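Local coordinates for protein natural cytotoxicity triggering receptor 2 (Homo sapiens, PDB 1HKF) that acts as a cytotoxicity-activating receptor that may make activated natural killer cells more efficient at lysing tumour cells, at residues S15-L28 / S110-S122. Numbering follows the deposited sequence.
Sequences SKAQVLQSVAGQTL and SVSKSVRFYLVVS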
loop_
_atom_site.group_PDB
_atom_site.type_symbol
_atom_site.label_atom_id
_atom_site.label_comp_id
_atom_site.label_asym_id
_atom_site.label_seq_id
_atom_site.Cartn_x
_atom_site.Cartn_y
_atom_site.Cartn_z
ATOM N N SER A 15 -4.840 -21.702 6.869
ATOM C CA SER A 15 -5.977 -21.457 5.931
ATOM C C SER A 15 -5.438 -20.912 4.606
ATOM O O SER A 15 -4.218 -20.693 4.478
ATOM C CB SER A 15 -6.972 -20.460 6.542
ATOM O OG SER A 15 -6.348 -19.219 6.829
ATOM N N LYS A 16 -6.313 -20.694 3.616
ATOM C CA LYS A 16 -5.782 -20.206 2.352
ATOM C C LYS A 16 -5.364 -18.738 2.378
ATOM O O LYS A 16 -6.187 -17.811 2.168
ATOM C CB LYS A 16 -6.738 -20.420 1.182
ATOM C CG LYS A 16 -5.951 -20.485 -0.125
ATOM C CD LYS A 16 -6.833 -20.664 -1.329
ATOM C CE LYS A 16 -7.567 -22.006 -1.328
ATOM N NZ LYS A 16 -8.502 -22.157 -2.516
ATOM N N ALA A 17 -4.060 -18.571 2.600
ATOM C CA ALA A 17 -3.407 -17.280 2.664
ATOM C C ALA A 17 -3.680 -16.479 1.424
ATOM O O ALA A 17 -3.653 -17.016 0.330
ATOM C CB ALA A 17 -1.888 -17.487 2.834
ATOM N N GLN A 18 -3.964 -15.196 1.588
ATOM C CA GLN A 18 -4.134 -14.348 0.430
ATOM C C GLN A 18 -2.711 -13.831 0.120
ATOM O O GLN A 18 -1.941 -13.471 1.030
ATOM C CB GLN A 18 -5.084 -13.247 0.756
ATOM C CG GLN A 18 -6.485 -13.791 0.762
ATOM C CD GLN A 18 -7.495 -12.772 1.203
ATOM O OE1 GLN A 18 -8.021 -11.996 0.396
ATOM N NE2 GLN A 18 -7.767 -12.753 2.510
ATOM N N VAL A 19 -2.348 -13.862 -1.155
ATOM C CA VAL A 19 -0.998 -13.470 -1.579
ATOM C C VAL A 19 -0.815 -12.000 -1.807
ATOM O O VAL A 19 -1.537 -11.400 -2.552
ATOM C CB VAL A 19 -0.586 -14.252 -2.844
ATOM C CG1 VAL A 19 0.750 -13.698 -3.435
ATOM C CG2 VAL A 19 -0.404 -15.697 -2.462
ATOM N N LEU A 20 0.128 -11.403 -1.115
ATOM C CA LEU A 20 0.389 -9.967 -1.340
ATOM C C LEU A 20 1.790 -9.941 -1.940
ATOM O O LEU A 20 2.669 -10.623 -1.469
ATOM C CB LEU A 20 0.404 -9.211 -0.013
ATOM C CG LEU A 20 -0.915 -9.313 0.768
ATOM C CD1 LEU A 20 -0.819 -8.346 1.892
ATOM C CD2 LEU A 20 -2.110 -8.948 -0.098
ATOM N N GLN A 21 2.016 -9.123 -2.938
ATOM C CA GLN A 21 3.340 -9.127 -3.578
ATOM C C GLN A 21 3.827 -7.717 -3.882
ATOM O O GLN A 21 3.086 -6.914 -4.431
ATOM C CB GLN A 21 3.252 -9.941 -4.892
ATOM C CG GLN A 21 4.497 -9.873 -5.752
ATOM C CD GLN A 21 4.589 -10.993 -6.838
ATOM O OE1 GLN A 21 3.641 -11.808 -7.047
ATOM N NE2 GLN A 21 5.740 -11.034 -7.523
ATOM N N SER A 22 5.078 -7.427 -3.566
ATOM C CA SER A 22 5.602 -6.098 -3.902
ATOM C C SER A 22 7.105 -6.243 -4.137
ATOM O O SER A 22 7.592 -7.354 -4.265
ATOM C CB SER A 22 5.383 -5.116 -2.746
ATOM O OG SER A 22 5.607 -3.775 -3.155
ATOM N N VAL A 23 7.830 -5.124 -4.190
ATOM C CA VAL A 23 9.262 -5.155 -4.402
ATOM C C VAL A 23 9.955 -4.355 -3.342
ATOM O O VAL A 23 9.350 -3.481 -2.719
ATOM C CB VAL A 23 9.658 -4.659 -5.834
ATOM C CG1 VAL A 23 9.037 -5.599 -6.883
ATOM C CG2 VAL A 23 9.219 -3.240 -6.089
ATOM N N ALA A 24 11.227 -4.674 -3.111
ATOM C CA ALA A 24 12.000 -4.042 -2.086
ATOM C C ALA A 24 11.959 -2.528 -2.194
ATOM O O ALA A 24 11.914 -1.963 -3.285
ATOM C CB ALA A 24 13.402 -4.561 -2.118
ATOM N N GLY A 25 11.940 -1.869 -1.041
ATOM C CA GLY A 25 11.835 -0.428 -1.008
ATOM C C GLY A 25 10.383 0.012 -0.964
ATOM O O GLY A 25 10.109 1.072 -0.426
ATOM N N GLN A 26 9.427 -0.746 -1.524
ATOM C CA GLN A 26 8.061 -0.253 -1.473
ATOM C C GLN A 26 7.446 -0.293 -0.099
ATOM O O GLN A 26 8.045 -0.788 0.865
ATOM C CB GLN A 26 7.157 -1.026 -2.405
ATOM C CG GLN A 26 7.631 -1.025 -3.816
ATOM C CD GLN A 26 7.388 0.289 -4.492
ATOM O OE1 GLN A 26 6.260 0.804 -4.506
ATOM N NE2 GLN A 26 8.432 0.836 -5.072
ATOM N N THR A 27 6.242 0.261 -0.031
ATOM C CA THR A 27 5.462 0.289 1.198
ATOM C C THR A 27 4.229 -0.583 1.019
ATOM O O THR A 27 3.546 -0.524 -0.016
ATOM C CB THR A 27 4.975 1.695 1.547
ATOM O OG1 THR A 27 6.065 2.454 2.085
ATOM C CG2 THR A 27 3.847 1.621 2.598
ATOM N N LEU A 28 3.956 -1.421 2.009
ATOM C CA LEU A 28 2.767 -2.268 1.922
ATOM C C LEU A 28 1.657 -1.795 2.848
ATOM O O LEU A 28 1.913 -1.489 4.016
ATOM C CB LEU A 28 3.080 -3.694 2.297
ATOM C CG LEU A 28 1.771 -4.462 2.105
ATOM C CD1 LEU A 28 1.094 -4.169 0.692
ATOM C CD2 LEU A 28 2.093 -5.877 2.276
ATOM N N SER A 110 -9.049 -13.438 23.307
ATOM C CA SER A 110 -9.240 -14.497 22.337
ATOM C C SER A 110 -9.415 -13.814 20.983
ATOM O O SER A 110 -9.861 -12.668 20.902
ATOM C CB SER A 110 -10.493 -15.327 22.676
ATOM O OG SER A 110 -11.690 -14.564 22.535
ATOM N N VAL A 111 -9.122 -14.533 19.911
ATOM C CA VAL A 111 -9.204 -13.950 18.597
ATOM C C VAL A 111 -10.561 -14.093 17.994
ATOM O O VAL A 111 -11.038 -15.215 17.795
ATOM C CB VAL A 111 -8.141 -14.598 17.691
ATOM C CG1 VAL A 111 -8.237 -14.054 16.248
ATOM C CG2 VAL A 111 -6.752 -14.346 18.287
ATOM N N SER A 112 -11.195 -12.968 17.674
ATOM C CA SER A 112 -12.524 -12.996 17.084
ATOM C C SER A 112 -12.520 -12.981 15.573
ATOM O O SER A 112 -13.538 -13.273 14.925
ATOM C CB SER A 112 -13.333 -11.812 17.580
ATOM O OG SER A 112 -12.786 -10.588 17.161
ATOM N N LYS A 113 -11.397 -12.584 14.990
ATOM C CA LYS A 113 -11.265 -12.569 13.542
ATOM C C LYS A 113 -9.786 -12.493 13.233
ATOM O O LYS A 113 -8.999 -11.870 13.952
ATOM C CB LYS A 113 -12.019 -11.402 12.925
ATOM C CG LYS A 113 -11.925 -11.281 11.359
ATOM C CD LYS A 113 -13.275 -10.834 10.814
ATOM C CE LYS A 113 -13.211 -10.009 9.526
ATOM N NZ LYS A 113 -12.240 -10.573 8.569
ATOM N N SER A 114 -9.392 -13.213 12.199
ATOM C CA SER A 114 -8.009 -13.233 11.792
ATOM C C SER A 114 -7.976 -13.575 10.312
ATOM O O SER A 114 -8.805 -14.373 9.831
ATOM C CB SER A 114 -7.269 -14.259 12.594
ATOM O OG SER A 114 -7.762 -15.516 12.233
ATOM N N VAL A 115 -7.052 -12.947 9.574
ATOM C CA VAL A 115 -6.897 -13.188 8.140
ATOM C C VAL A 115 -5.424 -13.482 7.915
ATOM O O VAL A 115 -4.552 -12.772 8.421
ATOM C CB VAL A 115 -7.344 -11.967 7.304
ATOM C CG1 VAL A 115 -7.234 -12.273 5.807
ATOM C CG2 VAL A 115 -8.802 -11.615 7.645
ATOM N N ARG A 116 -5.154 -14.570 7.191
ATOM C CA ARG A 116 -3.790 -14.981 6.898
ATOM C C ARG A 116 -3.395 -14.438 5.518
ATOM O O ARG A 116 -4.215 -14.451 4.564
ATOM C CB ARG A 116 -3.682 -16.503 6.873
ATOM C CG ARG A 116 -2.275 -17.014 6.999
ATOM C CD ARG A 116 -2.181 -18.517 6.647
ATOM N NE ARG A 116 -0.932 -19.093 7.173
ATOM C CZ ARG A 116 -0.332 -20.157 6.647
ATOM N NH1 ARG A 116 -0.878 -20.766 5.596
ATOM N NH2 ARG A 116 0.838 -20.580 7.129
ATOM N N PHE A 117 -2.144 -13.974 5.425
ATOM C CA PHE A 117 -1.630 -13.409 4.166
ATOM C C PHE A 117 -0.276 -14.001 3.909
ATOM O O PHE A 117 0.401 -14.403 4.860
ATOM C CB PHE A 117 -1.440 -11.882 4.258
ATOM C CG PHE A 117 -2.720 -11.115 4.431
ATOM C CD1 PHE A 117 -3.215 -10.827 5.711
ATOM C CD2 PHE A 117 -3.435 -10.696 3.335
ATOM C CE1 PHE A 117 -4.428 -10.124 5.854
ATOM C CE2 PHE A 117 -4.635 -10.005 3.490
ATOM C CZ PHE A 117 -5.126 -9.723 4.756
ATOM N N TYR A 118 0.088 -14.081 2.631
ATOM C CA TYR A 118 1.443 -14.516 2.256
ATOM C C TYR A 118 2.068 -13.290 1.515
ATOM O O TYR A 118 1.552 -12.847 0.443
ATOM C CB TYR A 118 1.453 -15.722 1.314
ATOM C CG TYR A 118 2.866 -16.278 1.189
ATOM C CD1 TYR A 118 3.512 -16.804 2.288
ATOM C CD2 TYR A 118 3.564 -16.236 0.013
ATOM C CE1 TYR A 118 4.821 -17.266 2.215
ATOM C CE2 TYR A 118 4.895 -16.718 -0.072
ATOM C CZ TYR A 118 5.499 -17.219 1.024
ATOM O OH TYR A 118 6.789 -17.687 0.990
ATOM N N LEU A 119 3.092 -12.703 2.133
ATOM C CA LEU A 119 3.792 -11.539 1.542
ATOM C C LEU A 119 4.990 -12.024 0.789
ATOM O O LEU A 119 5.844 -12.739 1.338
ATOM C CB LEU A 119 4.342 -10.564 2.592
ATOM C CG LEU A 119 5.105 -9.299 2.075
ATOM C CD1 LEU A 119 4.189 -8.413 1.252
ATOM C CD2 LEU A 119 5.596 -8.476 3.239
ATOM N N VAL A 120 5.039 -11.630 -0.473
ATOM C CA VAL A 120 6.160 -11.957 -1.317
ATOM C C VAL A 120 6.856 -10.658 -1.699
ATOM O O VAL A 120 6.271 -9.775 -2.328
ATOM C CB VAL A 120 5.709 -12.681 -2.555
ATOM C CG1 VAL A 120 6.952 -13.018 -3.413
ATOM C CG2 VAL A 120 5.025 -14.004 -2.124
ATOM N N VAL A 121 8.079 -10.483 -1.209
ATOM C CA VAL A 121 8.801 -9.274 -1.584
ATOM C C VAL A 121 9.990 -9.658 -2.453
ATOM O O VAL A 121 10.809 -10.466 -2.036
ATOM C CB VAL A 121 9.332 -8.499 -0.346
ATOM C CG1 VAL A 121 10.108 -7.207 -0.821
ATOM C CG2 VAL A 121 8.160 -8.105 0.582
ATOM N N SER A 122 10.070 -9.157 -3.677
ATOM C CA SER A 122 11.283 -9.453 -4.455
ATOM C C SER A 122 12.013 -8.146 -4.909
ATOM O O SER A 122 11.906 -7.294 -4.618
ATOM C CB SER A 122 10.966 -10.332 -5.663
ATOM O OG SER A 122 10.252 -9.577 -6.595
ATOM O OXT SER A 122 12.904 -8.355 -5.763
HETATM O O HOH W 1 -7.546 -16.163 6.245
HETATM O O HOH W 2 -6.684 -15.321 3.837
HETATM O O HOH W 3 7.604 -9.177 -6.800
#
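L20 packs against F117 and L119 where strand 18-22 runs parallel to strand 113-121, the pairing of A' and G strands at the edge of an immunoglobulin V-set domain. The two strands are the first and last of this extracellular domain. Seven backbone hydrogen bonds join segments 15-28 and 110-122, from Q18 N on R116 O to A24 N on S122 O, so the ladder runs on past the end of strand 18-22. The bond from L20 N to Y118 O is 2.6 Å long and nearly straight, at 172°.

The L20 side chain can be followed outward. Its CB lies 4.1 Å from L119 CD1. L20 CG, anti to the carbonyl carbon (chi1 -60°), is 3.9 Å from F117 CD2. L20 CD1 comes to 3.8 Å from F117 CD2, and L20 CD2 also touches that ring carbon. The two side chains cross obliquely. V30 of strand 28-33 packs on both L20 and F117, so this face belongs to the core between the sheets. L119 CD1 also meets L28 CD2, tip to tip and tightly.

V19, Q21, Y118 and V120 lie on the other face. There V19 and Q21 pack on Q21 of the second subunit. The Y118 ring leads away from strand 18-22 and meets H98.

The extended R116 side chain runs past S15 and A17. Its CD is 4.0 Å from A17 CB, and its NE forms a salt bridge with E49.

Water 2 ties the start of the pairing together: it donates to K16 O and R116 O and accepts from Q18 NE2. That amide nitrogen also lies 3.4 Å from V115 CG1. At the far end, after the strand, a type II turn from V23 to Q26 leads the chain toward the other sheet. Water 3 donates to S22 O and hydrogen-bonds S122 OG at 2.7 Å.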